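Local coordinates for protein aggregative adherence fimbrial subunit AggA (Escherichia coli O104:H4 str. C227-11, PDB 4PH8) that forms the major structural subunit of type I aggregative adherence fimbriae, which probably assemble by donor-strand complementation and probably help the bacterium bind host fibronectin, at residues V26-V40 against F107-L121. Residues are numbered along the deposited sequence; the frame is centred on the assembly and turned at random.
Sequences VGVSSTTPIGFSAKV and FLNASVSVNPKTQVL
Eight backbone hydrogen bonds, two from each of Ile34–Val114, Phe36–Val112, Ala38–Ala110 and Val40–Leu108, join strands 34-40 and 108-114, whose directions differ by 161°. Ile34 N to Val114 O is nearly straight, 176° at the hydrogen. Between these pairs the non-hydrogen-bonded positions add CA-H...O contacts, such as Lys39 CA to Leu108 O at 3.1 Å.

Apolar contacts line the face bearing Ile34, Phe36, Ala38 and Val40. Phe36 CG stands beside its backbone N (chi1 -52°), and the ring presents its edge to Val114, CE2 lying 4.0 Å from CG2, while Phe36 CB meets Val112 CG2. Met128, Leu130 and Ala132 of strand 124-138 cover this face. Beyond the strands, Leu121 packs between the loop and the start of strand 34-40, its CD2 3.9 Å from Val26 CG1 and its CD1 4.2 Å from Ile34 CD1.

The face bearing Ser37, Lys39, Asn109, Ser111 and Ser113 is polar and partly exposed. Lys39 runs alongside Phe107, CD 3.4 Å from CD1, then bends at chi3 and chi4; NZ hydrogen-bonds to Thr19 OG1. Asn109 OD1 rests 3.3 Å from Lys39 CB, and a water donates to both that oxygen and Ala38 O, tying the amide to the neighbouring strand. In the loops, Pro116 sets its ring against Ser30 O and Thr32 O, with CB 3.3 Å from the former. Asn115 OD1 accepts a long bond from Lys117 N, above the amide's carbonyl plane, in an Asx turn.

The hydrogen bonds fix the register; one face buried against strand 124-138 and the other partly exposed is characteristic of a β-sandwich, whose core the inward side chains join.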
loop_
_atom_site.group_PDB
_atom_site.type_symbol
_atom_site.label_atom_id
_atom_site.label_comp_id
_atom_site.label_asym_id
_atom_site.label_seq_id
_atom_site.Cartn_x
_atom_site.Cartn_y
_atom_site.Cartn_z
ATOM N N VAL A 26 -2.581 7.926 19.148
ATOM C CA VAL A 26 -3.941 7.835 19.672
ATOM C C VAL A 26 -3.913 7.263 21.085
ATOM O O VAL A 26 -2.991 6.522 21.434
ATOM C CB VAL A 26 -4.826 6.978 18.745
ATOM C CG1 VAL A 26 -4.558 5.495 18.944
ATOM C CG2 VAL A 26 -6.294 7.305 18.950
ATOM N N GLY A 27 -4.915 7.620 21.885
ATOM C CA GLY A 27 -5.058 7.079 23.230
ATOM C C GLY A 27 -5.624 5.672 23.200
ATOM O O GLY A 27 -6.451 5.343 22.340
ATOM N N VAL A 28 -5.199 4.846 24.153
ATOM C CA VAL A 28 -5.644 3.450 24.240
ATOM C C VAL A 28 -7.173 3.315 24.332
ATOM O O VAL A 28 -7.737 2.310 23.887
ATOM C CB VAL A 28 -4.972 2.732 25.441
ATOM C CG1 VAL A 28 -5.586 3.178 26.768
ATOM C CG2 VAL A 28 -5.031 1.222 25.277
ATOM N N SER A 29 -7.836 4.331 24.886
ATOM C CA SER A 29 -9.289 4.289 25.104
ATOM C C SER A 29 -10.102 4.962 23.994
ATOM O O SER A 29 -11.325 5.033 24.082
ATOM C CB SER A 29 -9.636 4.952 26.439
ATOM O OG SER A 29 -9.581 6.364 26.329
ATOM N N SER A 30 -9.435 5.474 22.966
ATOM C CA SER A 30 -10.145 6.075 21.839
ATOM C C SER A 30 -10.966 5.012 21.108
ATOM O O SER A 30 -10.538 3.863 20.985
ATOM C CB SER A 30 -9.161 6.736 20.877
ATOM O OG SER A 30 -9.849 7.490 19.898
ATOM N N THR A 31 -12.157 5.394 20.653
ATOM C CA THR A 31 -13.045 4.495 19.908
ATOM C C THR A 31 -13.186 4.890 18.426
ATOM O O THR A 31 -13.873 4.199 17.659
ATOM C CB THR A 31 -14.454 4.473 20.529
ATOM O OG1 THR A 31 -15.027 5.786 20.462
ATOM C CG2 THR A 31 -14.389 4.012 21.978
ATOM N N THR A 32 -12.547 5.994 18.036
ATOM C CA THR A 32 -12.607 6.490 16.661
ATOM C C THR A 32 -11.846 5.544 15.743
ATOM O O THR A 32 -10.790 5.048 16.118
ATOM C CB THR A 32 -11.954 7.883 16.533
ATOM O OG1 THR A 32 -12.404 8.729 17.592
ATOM C CG2 THR A 32 -12.298 8.536 15.190
ATOM N N PRO A 33 -12.386 5.280 14.539
ATOM C CA PRO A 33 -11.630 4.545 13.551
ATOM C C PRO A 33 -10.308 5.237 13.218
ATOM O O PRO A 33 -10.261 6.464 13.117
ATOM C CB PRO A 33 -12.548 4.554 12.331
ATOM C CG PRO A 33 -13.917 4.657 12.890
ATOM C CD PRO A 33 -13.791 5.471 14.139
ATOM N N ILE A 34 -9.253 4.439 13.066
ATOM C CA ILE A 34 -7.931 4.945 12.698
ATOM C C ILE A 34 -7.692 4.564 11.242
ATOM O O ILE A 34 -7.691 3.391 10.903
ATOM C CB ILE A 34 -6.810 4.351 13.582
ATOM C CG1 ILE A 34 -7.105 4.590 15.074
ATOM C CG2 ILE A 34 -5.464 4.972 13.215
ATOM C CD1 ILE A 34 -6.269 3.712 15.986
ATOM N N GLY A 35 -7.522 5.566 10.388
ATOM C CA GLY A 35 -7.262 5.330 8.966
ATOM C C GLY A 35 -5.797 5.385 8.613
ATOM O O GLY A 35 -5.045 6.207 9.154
ATOM N N PHE A 36 -5.406 4.519 7.681
ATOM C CA PHE A 36 -4.065 4.507 7.120
ATOM C C PHE A 36 -4.229 4.337 5.609
ATOM O O PHE A 36 -5.024 3.523 5.161
ATOM C CB PHE A 36 -3.223 3.342 7.644
ATOM C CG PHE A 36 -3.178 3.227 9.149
ATOM C CD1 PHE A 36 -2.258 3.950 9.887
ATOM C CD2 PHE A 36 -4.006 2.350 9.803
ATOM C CE1 PHE A 36 -2.202 3.831 11.266
ATOM C CE2 PHE A 36 -3.958 2.217 11.194
ATOM C CZ PHE A 36 -3.051 2.965 11.915
ATOM N N SER A 37 -3.487 5.105 4.831
ATOM C CA SER A 37 -3.608 5.006 3.405
ATOM C C SER A 37 -2.283 5.187 2.729
ATOM O O SER A 37 -1.329 5.715 3.308
ATOM C CB SER A 37 -4.609 6.007 2.888
ATOM O OG SER A 37 -4.206 7.319 3.143
ATOM N N ALA A 38 -2.236 4.673 1.506
ATOM C CA ALA A 38 -1.061 4.712 0.661
ATOM C C ALA A 38 -1.491 5.086 -0.755
ATOM O O ALA A 38 -2.616 4.806 -1.184
ATOM C CB ALA A 38 -0.354 3.370 0.659
ATOM N N LYS A 39 -0.572 5.704 -1.471
ATOM C CA LYS A 39 -0.809 6.172 -2.820
ATOM C C LYS A 39 0.450 5.889 -3.621
ATOM O O LYS A 39 1.556 6.114 -3.138
ATOM C CB LYS A 39 -1.136 7.683 -2.767
ATOM C CG LYS A 39 -0.946 8.485 -4.030
ATOM C CD LYS A 39 -1.401 9.934 -3.871
ATOM C CE LYS A 39 -0.540 10.810 -2.960
ATOM N NZ LYS A 39 0.906 10.840 -3.225
ATOM N N VAL A 40 0.277 5.377 -4.837
ATOM C CA VAL A 40 1.405 5.009 -5.693
ATOM C C VAL A 40 1.220 5.631 -7.078
ATOM O O VAL A 40 0.128 5.634 -7.638
ATOM C CB VAL A 40 1.567 3.460 -5.827
ATOM C CG1 VAL A 40 2.862 3.136 -6.551
ATOM C CG2 VAL A 40 1.542 2.804 -4.461
ATOM N N PHE A 107 -3.017 7.874 -10.145
ATOM C CA PHE A 107 -2.692 7.336 -8.826
ATOM C C PHE A 107 -3.467 6.078 -8.531
ATOM O O PHE A 107 -4.646 5.967 -8.879
ATOM C CB PHE A 107 -2.986 8.370 -7.731
ATOM C CG PHE A 107 -2.180 9.614 -7.851
ATOM C CD1 PHE A 107 -0.937 9.697 -7.262
ATOM C CD2 PHE A 107 -2.659 10.711 -8.574
ATOM C CE1 PHE A 107 -0.174 10.850 -7.364
ATOM C CE2 PHE A 107 -1.892 11.855 -8.693
ATOM C CZ PHE A 107 -0.651 11.922 -8.081
ATOM N N LEU A 108 -2.778 5.140 -7.885
ATOM C CA LEU A 108 -3.394 4.044 -7.158
ATOM C C LEU A 108 -3.513 4.465 -5.704
ATOM O O LEU A 108 -2.512 4.818 -5.081
ATOM C CB LEU A 108 -2.512 2.810 -7.241
ATOM C CG LEU A 108 -2.887 1.589 -6.395
ATOM C CD1 LEU A 108 -4.323 1.183 -6.620
ATOM C CD2 LEU A 108 -1.953 0.441 -6.743
ATOM N N ASN A 109 -4.732 4.446 -5.173
ATOM C CA ASN A 109 -4.981 4.778 -3.774
ATOM C C ASN A 109 -5.608 3.575 -3.083
ATOM O O ASN A 109 -6.472 2.880 -3.646
ATOM C CB ASN A 109 -5.905 6.011 -3.644
ATOM C CG ASN A 109 -5.165 7.340 -3.802
ATOM O OD1 ASN A 109 -4.463 7.760 -2.892
ATOM N ND2 ASN A 109 -5.336 8.011 -4.949
ATOM N N ALA A 110 -5.146 3.316 -1.869
ATOM C CA ALA A 110 -5.673 2.245 -1.033
ATOM C C ALA A 110 -5.608 2.649 0.425
ATOM O O ALA A 110 -4.755 3.453 0.842
ATOM C CB ALA A 110 -4.912 0.954 -1.237
ATOM N N SER A 111 -6.519 2.073 1.193
ATOM C CA SER A 111 -6.578 2.323 2.627
ATOM C C SER A 111 -6.994 1.107 3.458
ATOM O O SER A 111 -7.563 0.138 2.953
ATOM C CB SER A 111 -7.525 3.478 2.901
ATOM O OG SER A 111 -8.862 3.108 2.642
ATOM N N VAL A 112 -6.633 1.153 4.737
ATOM C CA VAL A 112 -7.129 0.203 5.724
ATOM C C VAL A 112 -7.594 0.997 6.924
ATOM O O VAL A 112 -7.341 2.206 7.026
ATOM C CB VAL A 112 -6.070 -0.842 6.154
ATOM C CG1 VAL A 112 -5.729 -1.777 5.002
ATOM C CG2 VAL A 112 -4.814 -0.188 6.746
ATOM N N SER A 113 -8.270 0.314 7.835
ATOM C CA SER A 113 -8.749 0.949 9.051
ATOM C C SER A 113 -8.653 -0.006 10.224
ATOM O O SER A 113 -8.887 -1.217 10.078
ATOM C CB SER A 113 -10.195 1.406 8.868
ATOM O OG SER A 113 -10.635 2.131 10.008
ATOM N N VAL A 114 -8.268 0.534 11.373
ATOM C CA VAL A 114 -8.347 -0.201 12.625
ATOM C C VAL A 114 -9.546 0.348 13.393
ATOM O O VAL A 114 -9.643 1.553 13.632
ATOM C CB VAL A 114 -7.059 -0.087 13.474
ATOM C CG1 VAL A 114 -7.295 -0.650 14.877
ATOM C CG2 VAL A 114 -5.908 -0.820 12.804
ATOM N N ASN A 115 -10.459 -0.554 13.745
ATOM C CA ASN A 115 -11.622 -0.237 14.571
ATOM C C ASN A 115 -11.326 -0.692 15.996
ATOM O O ASN A 115 -11.327 -1.899 16.275
ATOM C CB ASN A 115 -12.861 -0.965 14.031
ATOM C CG ASN A 115 -14.150 -0.563 14.732
ATOM O OD1 ASN A 115 -14.180 0.319 15.604
ATOM N ND2 ASN A 115 -15.238 -1.218 14.341
ATOM N N PRO A 116 -11.048 0.262 16.901
ATOM C CA PRO A 116 -10.747 -0.143 18.283
ATOM C C PRO A 116 -11.877 -0.927 18.951
ATOM O O PRO A 116 -11.625 -1.679 19.858
ATOM C CB PRO A 116 -10.521 1.189 19.007
ATOM C CG PRO A 116 -10.208 2.173 17.933
ATOM C CD PRO A 116 -10.996 1.726 16.739
ATOM N N LYS A 117 -13.109 -0.751 18.484
ATOM C CA LYS A 117 -14.267 -1.424 19.070
ATOM C C LYS A 117 -14.260 -2.944 18.851
ATOM O O LYS A 117 -14.744 -3.696 19.701
ATOM C CB LYS A 117 -15.554 -0.810 18.516
ATOM C CG LYS A 117 -15.704 0.672 18.827
ATOM C CD LYS A 117 -17.031 1.221 18.327
ATOM C CE LYS A 117 -17.266 2.640 18.823
ATOM N NZ LYS A 117 -18.667 3.091 18.589
ATOM N N THR A 118 -13.719 -3.391 17.720
ATOM C CA THR A 118 -13.619 -4.822 17.422
ATOM C C THR A 118 -12.184 -5.357 17.469
ATOM O O THR A 118 -11.972 -6.572 17.444
ATOM C CB THR A 118 -14.219 -5.134 16.041
ATOM O OG1 THR A 118 -13.550 -4.357 15.041
ATOM C CG2 THR A 118 -15.716 -4.814 16.021
ATOM N N GLN A 119 -11.207 -4.453 17.535
ATOM C CA GLN A 119 -9.790 -4.814 17.523
ATOM C C GLN A 119 -9.105 -4.045 18.637
ATOM O O GLN A 119 -8.852 -2.854 18.500
ATOM C CB GLN A 119 -9.163 -4.458 16.168
ATOM C CG GLN A 119 -9.728 -5.259 14.992
ATOM C CD GLN A 119 -9.582 -4.553 13.651
ATOM O OE1 GLN A 119 -9.911 -3.370 13.516
ATOM N NE2 GLN A 119 -9.103 -5.284 12.645
ATOM N N VAL A 120 -8.821 -4.728 19.744
ATOM C CA VAL A 120 -8.341 -4.061 20.960
ATOM C C VAL A 120 -6.991 -3.349 20.793
ATOM O O VAL A 120 -6.044 -3.877 20.201
ATOM C CB VAL A 120 -8.291 -5.025 22.172
ATOM C CG1 VAL A 120 -7.212 -6.090 21.998
ATOM C CG2 VAL A 120 -8.078 -4.252 23.467
ATOM N N LEU A 121 -6.933 -2.152 21.371
ATOM C CA LEU A 121 -5.802 -1.243 21.257
ATOM C C LEU A 121 -4.850 -1.441 22.449
ATOM O O LEU A 121 -5.239 -1.239 23.596
ATOM C CB LEU A 121 -6.336 0.194 21.240
ATOM C CG LEU A 121 -5.841 1.176 20.180
ATOM C CD1 LEU A 121 -5.942 0.605 18.767
ATOM C CD2 LEU A 121 -6.651 2.462 20.300
HETATM O O HOH W 1 -4.635 6.694 -0.496
#